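Local coordinates for guanylate kinase (Stenotrophomonas maltophilia, PDB 6WCT), which catalyses phosphate transfer from ATP to GMP, yielding GDP and ADP, and is thought to be essential for recycling GMP, at residues Phe138-Ser143 / Asp180-Asn185; Leu24-Ala29 / Leu117-Gln122; Ser31-Ser36 / Gln145-Arg150; Gln48-Ile53 / Ala111-Leu116. All coordinates share one frame; numbering follows the deposited sequence.

Contact 1 (Phe138-Ser143 / Asp180-Asn185); sequences FILPPS and DYVIVN
Phe138 and Leu140 on one strand, Ile183 on the next and Asn185 just past its end are tied by a ladder of four backbone hydrogen bonds. Phe138 N gives to Tyr181 O and Ile183 N to Phe138 O. Leu140 N gives to Ile183 O (2.8 Å), and Asn185 N closes the series on Leu140 O, almost straight at 176°. Two CA-H...O contacts lie between the rungs, among them Ile139 CA to Ile183 O at 3.2 Å. This is parallel pairing at one margin of the five-stranded core sheet of the P-loop kinase fold, strand 181-184 being outermost within the chain. Gln209 of the second subunit bonds to Val182 O there.

The apolar contacts fall on two faces. Ile139 and Ile183 run alongside each other from the same face, with CG1 of Ile139 4.1 Å from CB of Ile183; helix 35-45 lies on Ile139 and helix 188-203 on Ile183. On the reverse face Leu140 CD1 reaches Val182 CG1 at 3.9 Å, the two side chains meeting at a slant.

Past the strands, the Pro142 ring lays CD against Asn185 O (3.3 Å). Asn185, an ADP-binding residue though no ADP is bound here, packs CB on Ile139 CG2; its ND2 bonds to Ala33 O of the phosphate-binding loop.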
# COMPACT_ATOMS: atom_id res chain seq x y z
N PHE A 138 -4.50 7.31 7.98
CA PHE A 138 -4.65 7.98 9.27
C PHE A 138 -3.33 7.95 10.02
O PHE A 138 -2.66 6.92 10.07
CB PHE A 138 -5.74 7.35 10.15
CG PHE A 138 -6.31 8.31 11.17
CD1 PHE A 138 -5.68 8.52 12.38
CD2 PHE A 138 -7.46 9.04 10.89
CE1 PHE A 138 -6.19 9.42 13.29
CE2 PHE A 138 -7.98 9.94 11.80
CZ PHE A 138 -7.34 10.14 13.00
N ILE A 139 -2.96 9.09 10.60
CA ILE A 139 -1.70 9.20 11.34
C ILE A 139 -2.05 9.39 12.80
O ILE A 139 -2.80 10.30 13.16
CB ILE A 139 -0.81 10.32 10.79
CG1 ILE A 139 -0.46 10.02 9.32
CG2 ILE A 139 0.45 10.47 11.63
CD1 ILE A 139 0.52 10.97 8.66
N LEU A 140 -1.52 8.50 13.63
CA LEU A 140 -1.74 8.50 15.06
C LEU A 140 -0.49 9.03 15.76
O LEU A 140 0.63 8.79 15.30
CB LEU A 140 -2.04 7.09 15.59
CG LEU A 140 -3.37 6.43 15.17
CD1 LEU A 140 -3.50 5.05 15.80
CD2 LEU A 140 -4.55 7.31 15.55
N PRO A 141 -0.70 9.77 16.84
CA PRO A 141 0.41 10.17 17.69
C PRO A 141 0.91 8.99 18.49
O PRO A 141 0.17 8.02 18.72
CB PRO A 141 -0.21 11.25 18.60
CG PRO A 141 -1.65 10.85 18.69
CD PRO A 141 -1.98 10.33 17.31
N PRO A 142 2.17 9.01 18.93
CA PRO A 142 2.70 7.88 19.72
C PRO A 142 2.18 7.84 21.15
O PRO A 142 2.48 6.87 21.86
CB PRO A 142 4.22 8.11 19.68
CG PRO A 142 4.35 9.60 19.54
CD PRO A 142 3.19 10.05 18.68
N SER A 143 1.44 8.85 21.61
CA SER A 143 0.85 8.84 22.94
C SER A 143 -0.04 10.07 23.08
O SER A 143 0.02 11.00 22.26
CB SER A 143 1.91 8.85 24.04
OG SER A 143 2.56 10.11 24.04
N ASP A 180 -7.74 3.34 5.15
CA ASP A 180 -7.10 2.13 4.62
C ASP A 180 -5.80 1.81 5.36
O ASP A 180 -5.47 0.64 5.57
CB ASP A 180 -6.81 2.28 3.14
CG ASP A 180 -8.07 2.60 2.33
OD1 ASP A 180 -9.03 1.82 2.41
OD2 ASP A 180 -8.07 3.62 1.60
N TYR A 181 -5.05 2.84 5.71
CA TYR A 181 -3.72 2.67 6.30
C TYR A 181 -3.65 3.47 7.58
O TYR A 181 -4.39 4.45 7.75
CB TYR A 181 -2.60 3.16 5.37
CG TYR A 181 -2.56 2.41 4.08
CD1 TYR A 181 -1.84 1.23 3.95
CD2 TYR A 181 -3.27 2.87 2.99
CE1 TYR A 181 -1.82 0.53 2.75
CE2 TYR A 181 -3.26 2.20 1.80
CZ TYR A 181 -2.54 1.03 1.68
OH TYR A 181 -2.57 0.37 0.47
N VAL A 182 -2.78 3.03 8.48
CA VAL A 182 -2.55 3.72 9.74
C VAL A 182 -1.05 3.84 9.91
O VAL A 182 -0.33 2.85 9.74
CB VAL A 182 -3.20 2.96 10.92
CG1 VAL A 182 -2.84 3.61 12.24
CG2 VAL A 182 -4.75 2.94 10.74
N ILE A 183 -0.57 5.06 10.13
CA ILE A 183 0.83 5.33 10.42
C ILE A 183 0.92 5.83 11.86
O ILE A 183 0.17 6.75 12.24
CB ILE A 183 1.42 6.36 9.45
CG1 ILE A 183 1.44 5.82 8.01
CG2 ILE A 183 2.82 6.81 9.91
CD1 ILE A 183 1.91 6.88 6.96
N VAL A 184 1.79 5.24 12.66
CA VAL A 184 2.09 5.76 13.99
C VAL A 184 3.36 6.59 13.90
O VAL A 184 4.43 6.06 13.53
CB VAL A 184 2.22 4.64 15.04
CG1 VAL A 184 2.49 5.24 16.40
CG2 VAL A 184 0.98 3.78 15.08
N ASN A 185 3.26 7.88 14.23
CA ASN A 185 4.36 8.83 14.06
C ASN A 185 5.27 8.76 15.28
O ASN A 185 5.27 9.64 16.15
CB ASN A 185 3.80 10.23 13.83
CG ASN A 185 4.90 11.27 13.71
OD1 ASN A 185 6.05 10.95 13.40
ND2 ASN A 185 4.56 12.53 13.96

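Contact 2 (Leu24-Ala29 / Leu117-Gln122); sequences LYIVAA and LEIDWQ. With 5GP (guanosine-5'-monophosphate), chain E.
Leu117 lies between Tyr25 and Val27 in parallel register: its N donates to Tyr25 O at 2.8 Å, and its O receives Val27 N at 3.0 Å. That carbonyl also takes a CA-H contact from Ile26, its bridge partner. On the side-chain side, Leu117 CG and CD1 meet the CD1 branch of Leu24, which comes in at a slant.

At Glu118 the strands begin to part. Its CA-H still faces Val27 O, but its carbonyl turns to the nucleotide, where O2' of GMP makes a weak, long bond to Glu118 O.

Ile119 serves two sides. CG1, held between the backbone N and the carbonyl carbon (chi1 64°), packs on Ile26 CG2 at 3.8 Å, while CG2 lies 3.5 Å from C6 of guanine. Its carbonyl comes close to Ala28 CB and takes a weak bond from a water. This water also accepts from Ala29 N and hydrogen-bonds to both ribose hydroxyls, so the two segments and the sugar share one solvent molecule. As in the P-loop fold, the C-terminal strand ends open into loops that build the nucleotide site, with Ala29 beginning the Walker A loop.

Asp120 N-caps helix 121-130 and reads the base as well. OD1 accepts from N2 of guanine at 2.9 Å, and also from Gly123 N. OD2 takes a weak bond from Gln122 N and a straight one (171°) from Gln122 NE2, which arrives at 2.7 Å on the syn side, somewhat out of the carboxylate plane. Bonds to both oxygens restrain the carboxylate's rotation, keeping OD1 turned to N2. The Gln122 amide also bonds to Trp92 O.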
# COMPACT_ATOMS: atom_id res chain seq x y z
N LEU A 24 -6.63 10.52 -5.90
CA LEU A 24 -6.97 11.35 -4.76
C LEU A 24 -6.51 10.66 -3.48
O LEU A 24 -6.81 9.48 -3.26
CB LEU A 24 -8.48 11.61 -4.71
CG LEU A 24 -8.99 12.66 -3.74
CD1 LEU A 24 -8.24 13.99 -3.93
CD2 LEU A 24 -10.49 12.86 -3.96
N TYR A 25 -5.74 11.38 -2.68
CA TYR A 25 -5.18 10.89 -1.43
C TYR A 25 -5.77 11.69 -0.28
O TYR A 25 -5.98 12.90 -0.40
CB TYR A 25 -3.65 11.04 -1.42
CG TYR A 25 -2.97 10.24 -2.49
CD1 TYR A 25 -2.64 8.90 -2.27
CD2 TYR A 25 -2.72 10.78 -3.74
CE1 TYR A 25 -2.02 8.15 -3.25
CE2 TYR A 25 -2.10 10.03 -4.73
CZ TYR A 25 -1.76 8.72 -4.47
OH TYR A 25 -1.16 7.95 -5.45
N ILE A 26 -6.07 11.00 0.83
CA ILE A 26 -6.48 11.66 2.06
C ILE A 26 -5.53 11.24 3.16
O ILE A 26 -5.30 10.04 3.36
CB ILE A 26 -7.93 11.33 2.46
CG1 ILE A 26 -8.91 11.75 1.37
CG2 ILE A 26 -8.29 12.05 3.77
CD1 ILE A 26 -10.36 11.50 1.76
N VAL A 27 -4.97 12.22 3.87
CA VAL A 27 -4.17 11.96 5.07
C VAL A 27 -4.86 12.69 6.22
O VAL A 27 -4.96 13.93 6.20
CB VAL A 27 -2.71 12.41 4.94
CG1 VAL A 27 -1.97 12.11 6.23
CG2 VAL A 27 -2.03 11.76 3.75
N ALA A 28 -5.35 11.94 7.20
CA ALA A 28 -6.04 12.51 8.34
C ALA A 28 -5.25 12.24 9.61
O ALA A 28 -4.55 11.24 9.74
CB ALA A 28 -7.42 11.91 8.50
N ALA A 29 -5.44 13.12 10.57
CA ALA A 29 -4.77 13.05 11.86
C ALA A 29 -5.33 14.16 12.73
O ALA A 29 -5.64 15.24 12.21
CB ALA A 29 -3.26 13.24 11.70
N LEU A 117 -5.54 15.59 0.16
CA LEU A 117 -6.38 16.38 1.06
C LEU A 117 -6.04 16.05 2.51
O LEU A 117 -5.97 14.87 2.87
CB LEU A 117 -7.87 16.10 0.81
CG LEU A 117 -8.40 16.21 -0.62
CD1 LEU A 117 -9.89 15.87 -0.72
CD2 LEU A 117 -8.10 17.61 -1.24
N GLU A 118 -5.92 17.08 3.36
CA GLU A 118 -5.71 16.90 4.80
C GLU A 118 -7.02 17.30 5.46
O GLU A 118 -7.26 18.47 5.74
CB GLU A 118 -4.55 17.75 5.31
CG GLU A 118 -3.25 17.39 4.65
CD GLU A 118 -2.06 18.19 5.18
OE1 GLU A 118 -1.13 18.43 4.40
OE2 GLU A 118 -2.06 18.61 6.36
N ILE A 119 -7.90 16.31 5.70
CA ILE A 119 -9.25 16.60 6.15
C ILE A 119 -9.69 15.62 7.22
O ILE A 119 -9.11 14.55 7.38
CB ILE A 119 -10.24 16.58 4.97
CG1 ILE A 119 -10.30 15.17 4.39
CG2 ILE A 119 -9.80 17.64 3.89
CD1 ILE A 119 -11.22 15.04 3.17
N ASP A 120 -10.76 15.97 7.93
CA ASP A 120 -11.20 15.15 9.05
C ASP A 120 -12.00 13.96 8.54
O ASP A 120 -12.15 13.74 7.33
CB ASP A 120 -12.00 15.98 10.05
CG ASP A 120 -13.47 16.09 9.66
OD1 ASP A 120 -13.74 16.27 8.46
OD2 ASP A 120 -14.36 15.98 10.55
N TRP A 121 -12.51 13.16 9.48
CA TRP A 121 -13.24 11.96 9.09
C TRP A 121 -14.54 12.29 8.38
O TRP A 121 -14.96 11.54 7.49
CB TRP A 121 -13.51 11.08 10.30
CG TRP A 121 -14.39 11.67 11.37
CD1 TRP A 121 -13.99 12.36 12.47
CD2 TRP A 121 -15.83 11.61 11.44
NE1 TRP A 121 -15.07 12.73 13.23
CE2 TRP A 121 -16.22 12.29 12.62
CE3 TRP A 121 -16.82 11.06 10.63
CZ2 TRP A 121 -17.55 12.42 13.01
CZ3 TRP A 121 -18.17 11.20 11.02
CH2 TRP A 121 -18.51 11.88 12.20
N GLN A 122 -15.20 13.38 8.80
CA GLN A 122 -16.45 13.78 8.15
C GLN A 122 -16.19 14.12 6.70
O GLN A 122 -16.94 13.70 5.81
CB GLN A 122 -17.06 14.98 8.87
CG GLN A 122 -17.42 14.76 10.30
CD GLN A 122 -17.80 16.07 10.97
OE1 GLN A 122 -18.97 16.33 11.21
NE2 GLN A 122 -16.79 16.90 11.26
P 5GP E . -7.26 22.49 12.82
O1P 5GP E . -6.33 23.12 11.82
O2P 5GP E . -6.64 22.18 14.19
O3P 5GP E . -8.56 23.22 13.03
O5' 5GP E . -7.73 21.11 12.22
C5' 5GP E . -8.89 20.47 12.71
C4' 5GP E . -9.26 19.32 11.82
O4' 5GP E . -9.90 19.84 10.63
C3' 5GP E . -8.06 18.48 11.34
O3' 5GP E . -8.37 17.10 11.40
C2' 5GP E . -7.94 18.87 9.87
O2' 5GP E . -7.37 17.88 9.04
C1' 5GP E . -9.39 19.13 9.53
N9 5GP E . -9.57 19.92 8.32
C8 5GP E . -8.66 20.78 7.76
N7 5GP E . -9.00 21.20 6.57
C5 5GP E . -10.22 20.59 6.34
C6 5GP E . -11.06 20.61 5.20
O6 5GP E . -10.85 21.22 4.16
N1 5GP E . -12.18 19.82 5.36
C2 5GP E . -12.47 19.07 6.48
N2 5GP E . -13.58 18.33 6.45
N3 5GP E . -11.69 19.05 7.55
C4 5GP E . -10.59 19.81 7.41
O HOH W 1 -7.56 15.02 9.71

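Contact 3 (Ser31-Ser36 / Gln145-Arg150); sequences SGAGKS and QALQDR. With 5GP (guanosine-5'-monophosphate), chain E; PO4 (phosphate ion), chain F.
Phosphate O3 is gripped from both segments: Gly34 N donates to it at 2.9 Å, Gly32 N at 3.0 Å, and Arg150 NE adds a weak bond from helix 144-152. The same arginine sends NH2 to phosphate O2 at 2.8 Å, and the phosphorus lies at the guanidinium edge, in its plane. Gly34 CA covers one face of that plane, 3.5 Å from Arg150 NE. An extended chain, CG anti to the backbone N (chi1 -170°), carries the group along the loop, with Arg150 CB and CD passing Gly32 O.

Ser36 N adds a bond to phosphate O1 at 2.9 Å, and Arg154 NH2 is a further donor to the ion. This is the Walker A P-loop, curled round an anion at the start of helix 35-45. Gly32 and Gly34 have positive phi, and a CB on either would jam against the preceding carbonyl oxygen.

Leu147, one turn before Arg150, makes the apolar part of the contact: CD2 presses on Gly32 C at 3.5 Å and reaches Ala33 CB. On the GMP side of the loop, Ser31 OG donates to GMP O2P, and Lys35 NZ to GMP O2' and to Ala29 O.

The ion probably came from the crystallisation liquor, yet Gly32, Gly34, Ser36 and Arg150 are known to bind ADP in this protein, though none is bound here. Its place is consistent with a nucleotide-phosphate position, which loop amides and Arg150 could hold together.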
# COMPACT_ATOMS: atom_id res chain seq x y z
N SER A 31 -4.92 17.38 14.92
CA SER A 31 -3.88 18.40 14.94
C SER A 31 -2.92 18.12 16.09
O SER A 31 -3.31 17.63 17.15
CB SER A 31 -4.49 19.79 15.08
OG SER A 31 -5.12 20.18 13.87
N GLY A 32 -1.64 18.41 15.86
CA GLY A 32 -0.61 18.14 16.84
C GLY A 32 -0.05 16.73 16.81
O GLY A 32 0.80 16.41 17.64
N ALA A 33 -0.48 15.89 15.86
CA ALA A 33 0.13 14.58 15.65
C ALA A 33 1.30 14.65 14.68
O ALA A 33 2.03 13.66 14.53
CB ALA A 33 -0.92 13.58 15.12
N GLY A 34 1.50 15.79 14.02
CA GLY A 34 2.58 16.00 13.09
C GLY A 34 2.31 15.67 11.64
O GLY A 34 3.26 15.55 10.87
N LYS A 35 1.05 15.52 11.23
CA LYS A 35 0.77 15.13 9.86
C LYS A 35 1.27 16.15 8.85
O LYS A 35 1.81 15.78 7.79
CB LYS A 35 -0.73 14.82 9.68
CG LYS A 35 -1.45 15.42 8.46
CD LYS A 35 -3.01 15.50 8.67
CE LYS A 35 -3.47 16.90 9.07
NZ LYS A 35 -4.72 16.89 9.89
N SER A 36 1.10 17.45 9.12
CA SER A 36 1.46 18.43 8.09
C SER A 36 2.96 18.35 7.81
O SER A 36 3.39 18.44 6.65
CB SER A 36 1.04 19.85 8.49
OG SER A 36 1.78 20.30 9.61
N GLN A 145 0.31 12.08 25.53
CA GLN A 145 1.28 13.09 25.92
C GLN A 145 1.89 13.78 24.71
O GLN A 145 2.10 15.00 24.73
CB GLN A 145 2.38 12.45 26.78
CG GLN A 145 3.53 13.37 27.12
CD GLN A 145 3.16 14.42 28.15
OE1 GLN A 145 2.85 14.10 29.30
NE2 GLN A 145 3.22 15.68 27.75
N ALA A 146 2.19 13.02 23.65
CA ALA A 146 2.80 13.61 22.47
C ALA A 146 1.93 14.72 21.88
O ALA A 146 2.46 15.71 21.37
CB ALA A 146 3.08 12.53 21.43
N LEU A 147 0.61 14.57 21.95
CA LEU A 147 -0.28 15.62 21.45
C LEU A 147 -0.11 16.91 22.24
O LEU A 147 0.00 18.00 21.67
CB LEU A 147 -1.74 15.16 21.53
CG LEU A 147 -2.30 14.28 20.42
CD1 LEU A 147 -3.77 13.98 20.70
CD2 LEU A 147 -2.09 14.89 19.04
N GLN A 148 -0.09 16.80 23.58
CA GLN A 148 0.08 17.99 24.41
C GLN A 148 1.39 18.69 24.11
O GLN A 148 1.42 19.92 23.94
CB GLN A 148 0.02 17.61 25.89
N ASP A 149 2.48 17.93 23.98
CA ASP A 149 3.79 18.55 23.80
C ASP A 149 3.83 19.40 22.53
O ASP A 149 4.28 20.55 22.56
CB ASP A 149 4.88 17.48 23.80
CG ASP A 149 4.97 16.71 25.13
OD1 ASP A 149 4.37 17.15 26.13
OD2 ASP A 149 5.68 15.68 25.18
N ARG A 150 3.35 18.85 21.41
CA ARG A 150 3.37 19.61 20.15
C ARG A 150 2.44 20.82 20.19
O ARG A 150 2.65 21.77 19.44
CB ARG A 150 3.05 18.71 18.96
CG ARG A 150 3.29 19.37 17.58
CD ARG A 150 3.68 18.35 16.53
NE ARG A 150 3.34 18.76 15.16
CZ ARG A 150 4.24 19.03 14.20
NH1 ARG A 150 5.54 18.95 14.46
NH2 ARG A 150 3.82 19.38 12.99
P 5GP E . -7.26 22.49 12.82
O1P 5GP E . -6.33 23.12 11.82
O2P 5GP E . -6.64 22.18 14.19
O3P 5GP E . -8.56 23.22 13.03
O5' 5GP E . -7.73 21.11 12.22
C5' 5GP E . -8.89 20.47 12.71
C4' 5GP E . -9.26 19.32 11.82
O4' 5GP E . -9.90 19.84 10.63
C3' 5GP E . -8.06 18.48 11.34
O3' 5GP E . -8.37 17.10 11.40
C2' 5GP E . -7.94 18.87 9.87
O2' 5GP E . -7.37 17.88 9.04
C1' 5GP E . -9.39 19.13 9.53
N9 5GP E . -9.57 19.92 8.32
C8 5GP E . -8.66 20.78 7.76
N7 5GP E . -9.00 21.20 6.57
C5 5GP E . -10.22 20.59 6.34
C6 5GP E . -11.06 20.61 5.20
O6 5GP E . -10.85 21.22 4.16
N1 5GP E . -12.18 19.82 5.36
C2 5GP E . -12.47 19.07 6.48
N2 5GP E . -13.58 18.33 6.45
N3 5GP E . -11.69 19.05 7.55
C4 5GP E . -10.59 19.81 7.41
P PO4 F . 0.03 19.29 12.48
O1 PO4 F . -0.47 18.44 11.34
O2 PO4 F . 1.28 19.99 12.02
O3 PO4 F . 0.39 18.46 13.69
O4 PO4 F . -1.05 20.29 12.83

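Contact 4 (Gln48-Ile53 / Ala111-Leu116); sequences QIALSI and AGQDVL
Gln48 O faces Asp114, whose CB lies 3.6 Å away. A water joins the two segments here: it donates to Gln48 O and to Gly112 O, and accepts from Asp114 N at 2.7 Å. Gly112, with positive phi, is the C-prime residue of the Schellman motif that ends helix 106-110.

Ile49 follows, with CG2 against Leu116 CB at 3.7 Å and CG1 beside Asp114 CB. The carboxylate of Asp114 looks elsewhere, its OD1 accepting from Thr23 N.

Ala50 carries the firm part of the pairing. Its N donates to Asp114 O at 2.9 Å, nearly straight at 173° but from above the carbonyl plane. An in-plane lone pair of that oxygen is taken by Gln113 NE2, also at 2.9 Å; the bend at chi2 (73°) swings this nitrogen toward segment 48-53. It then rests 3.5 Å from Ala50 CB. On the next rung Ala50 O receives Leu116 N at 2.8 Å.

Leu51 CD1 touches Leu116 CD2 at 4.0 Å. By Ser52 the pairing is slackening: its N reaches Leu116 O through a weak bond, long and bent.

The short strands run parallel in sense, their axes 40° apart, and 49-51 is an outermost strand of the core sheet. Helices 35-45 and 188-203 pack over the face bearing Ile49 and Leu116, with Val39, Leu43 and Phe199 among the touching residues. On its far side, strand 114-117 pairs with strand 24-28 through Val115.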
# COMPACT_ATOMS: atom_id res chain seq x y z
N GLN A 48 4.87 14.67 -7.70
CA GLN A 48 3.72 14.54 -8.59
C GLN A 48 2.38 14.62 -7.85
O GLN A 48 1.34 14.45 -8.49
CB GLN A 48 3.82 13.26 -9.40
CG GLN A 48 3.31 12.05 -8.71
CD GLN A 48 3.50 10.81 -9.55
OE1 GLN A 48 4.27 9.93 -9.18
NE2 GLN A 48 2.82 10.74 -10.69
N ILE A 49 2.37 14.85 -6.55
CA ILE A 49 1.15 14.96 -5.77
C ILE A 49 1.06 16.40 -5.29
O ILE A 49 1.98 16.90 -4.65
CB ILE A 49 1.12 14.00 -4.57
CG1 ILE A 49 1.33 12.56 -5.03
CG2 ILE A 49 -0.18 14.16 -3.78
CD1 ILE A 49 1.45 11.61 -3.85
N ALA A 50 -0.06 17.05 -5.59
CA ALA A 50 -0.28 18.43 -5.20
C ALA A 50 -1.07 18.48 -3.90
O ALA A 50 -1.88 17.60 -3.60
CB ALA A 50 -1.01 19.21 -6.29
N LEU A 51 -0.76 19.48 -3.09
CA LEU A 51 -1.46 19.72 -1.84
C LEU A 51 -2.58 20.74 -2.04
O LEU A 51 -2.47 21.66 -2.84
CB LEU A 51 -0.46 20.22 -0.80
CG LEU A 51 -0.93 20.59 0.60
CD1 LEU A 51 -1.68 19.42 1.26
CD2 LEU A 51 0.28 21.00 1.41
N SER A 52 -3.66 20.58 -1.30
CA SER A 52 -4.79 21.50 -1.34
C SER A 52 -4.82 22.37 -0.08
O SER A 52 -4.62 21.87 1.03
CB SER A 52 -6.10 20.75 -1.48
OG SER A 52 -7.19 21.61 -1.27
N ILE A 53 -5.09 23.65 -0.24
CA ILE A 53 -5.26 24.58 0.88
C ILE A 53 -6.75 24.70 1.18
O ILE A 53 -7.53 25.15 0.33
CB ILE A 53 -4.64 25.95 0.57
CG1 ILE A 53 -3.18 25.80 0.14
CG2 ILE A 53 -4.78 26.87 1.80
CD1 ILE A 53 -2.32 25.17 1.18
N ALA A 111 -7.59 16.73 -14.84
CA ALA A 111 -6.44 16.98 -15.69
C ALA A 111 -5.30 16.00 -15.44
O ALA A 111 -4.19 16.21 -15.94
CB ALA A 111 -5.94 18.42 -15.49
N GLY A 112 -5.54 14.94 -14.67
CA GLY A 112 -4.50 13.96 -14.42
C GLY A 112 -3.55 14.31 -13.31
O GLY A 112 -2.52 13.64 -13.15
N GLN A 113 -3.88 15.31 -12.51
CA GLN A 113 -3.04 15.73 -11.40
C GLN A 113 -3.48 15.01 -10.13
O GLN A 113 -4.66 15.03 -9.78
CB GLN A 113 -3.13 17.25 -11.22
CG GLN A 113 -2.51 17.78 -9.94
CD GLN A 113 -1.00 17.75 -9.96
OE1 GLN A 113 -0.36 18.34 -10.84
NE2 GLN A 113 -0.41 17.04 -9.00
N ASP A 114 -2.53 14.34 -9.46
CA ASP A 114 -2.81 13.76 -8.15
C ASP A 114 -2.94 14.86 -7.11
O ASP A 114 -2.23 15.87 -7.14
CB ASP A 114 -1.72 12.77 -7.72
CG ASP A 114 -1.65 11.53 -8.60
OD1 ASP A 114 -2.53 11.36 -9.48
OD2 ASP A 114 -0.75 10.70 -8.38
N VAL A 115 -3.86 14.65 -6.16
CA VAL A 115 -4.20 15.64 -5.15
C VAL A 115 -4.28 14.95 -3.80
O VAL A 115 -4.82 13.84 -3.68
CB VAL A 115 -5.53 16.36 -5.46
CG1 VAL A 115 -5.85 17.37 -4.37
CG2 VAL A 115 -5.45 17.05 -6.79
N LEU A 116 -3.70 15.59 -2.79
CA LEU A 116 -3.73 15.13 -1.42
C LEU A 116 -4.56 16.11 -0.58
O LEU A 116 -4.33 17.32 -0.65
CB LEU A 116 -2.31 15.00 -0.88
CG LEU A 116 -2.10 14.42 0.52
CD1 LEU A 116 -0.68 13.98 0.66
CD2 LEU A 116 -2.43 15.46 1.60
O HOH W 2 -0.27 14.11 -10.85

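Contacts 1, 2 and 4 are three pairings in the same parallel sheet, ordered 49-51, 114-117, 24-28, 135-140, 181-184. Contact 2 is central, its centre about 3 Å from the chain's centre; contacts 1 and 4 join the outermost strands, their centres about 22 Å apart. Contact 1 is buried, with the second subunit beside it, whereas contact 4 is only partly buried and bridged by water. Contact 3, partly buried, has no strand pairing: its segments meet by packing, without a direct hydrogen bond, and a phosphate bridges them. Ala29 O to Lys35 NZ ties contacts 2 and 3 beside GMP, while Asn185 ND2 to Ala33 O ties contacts 1 and 3.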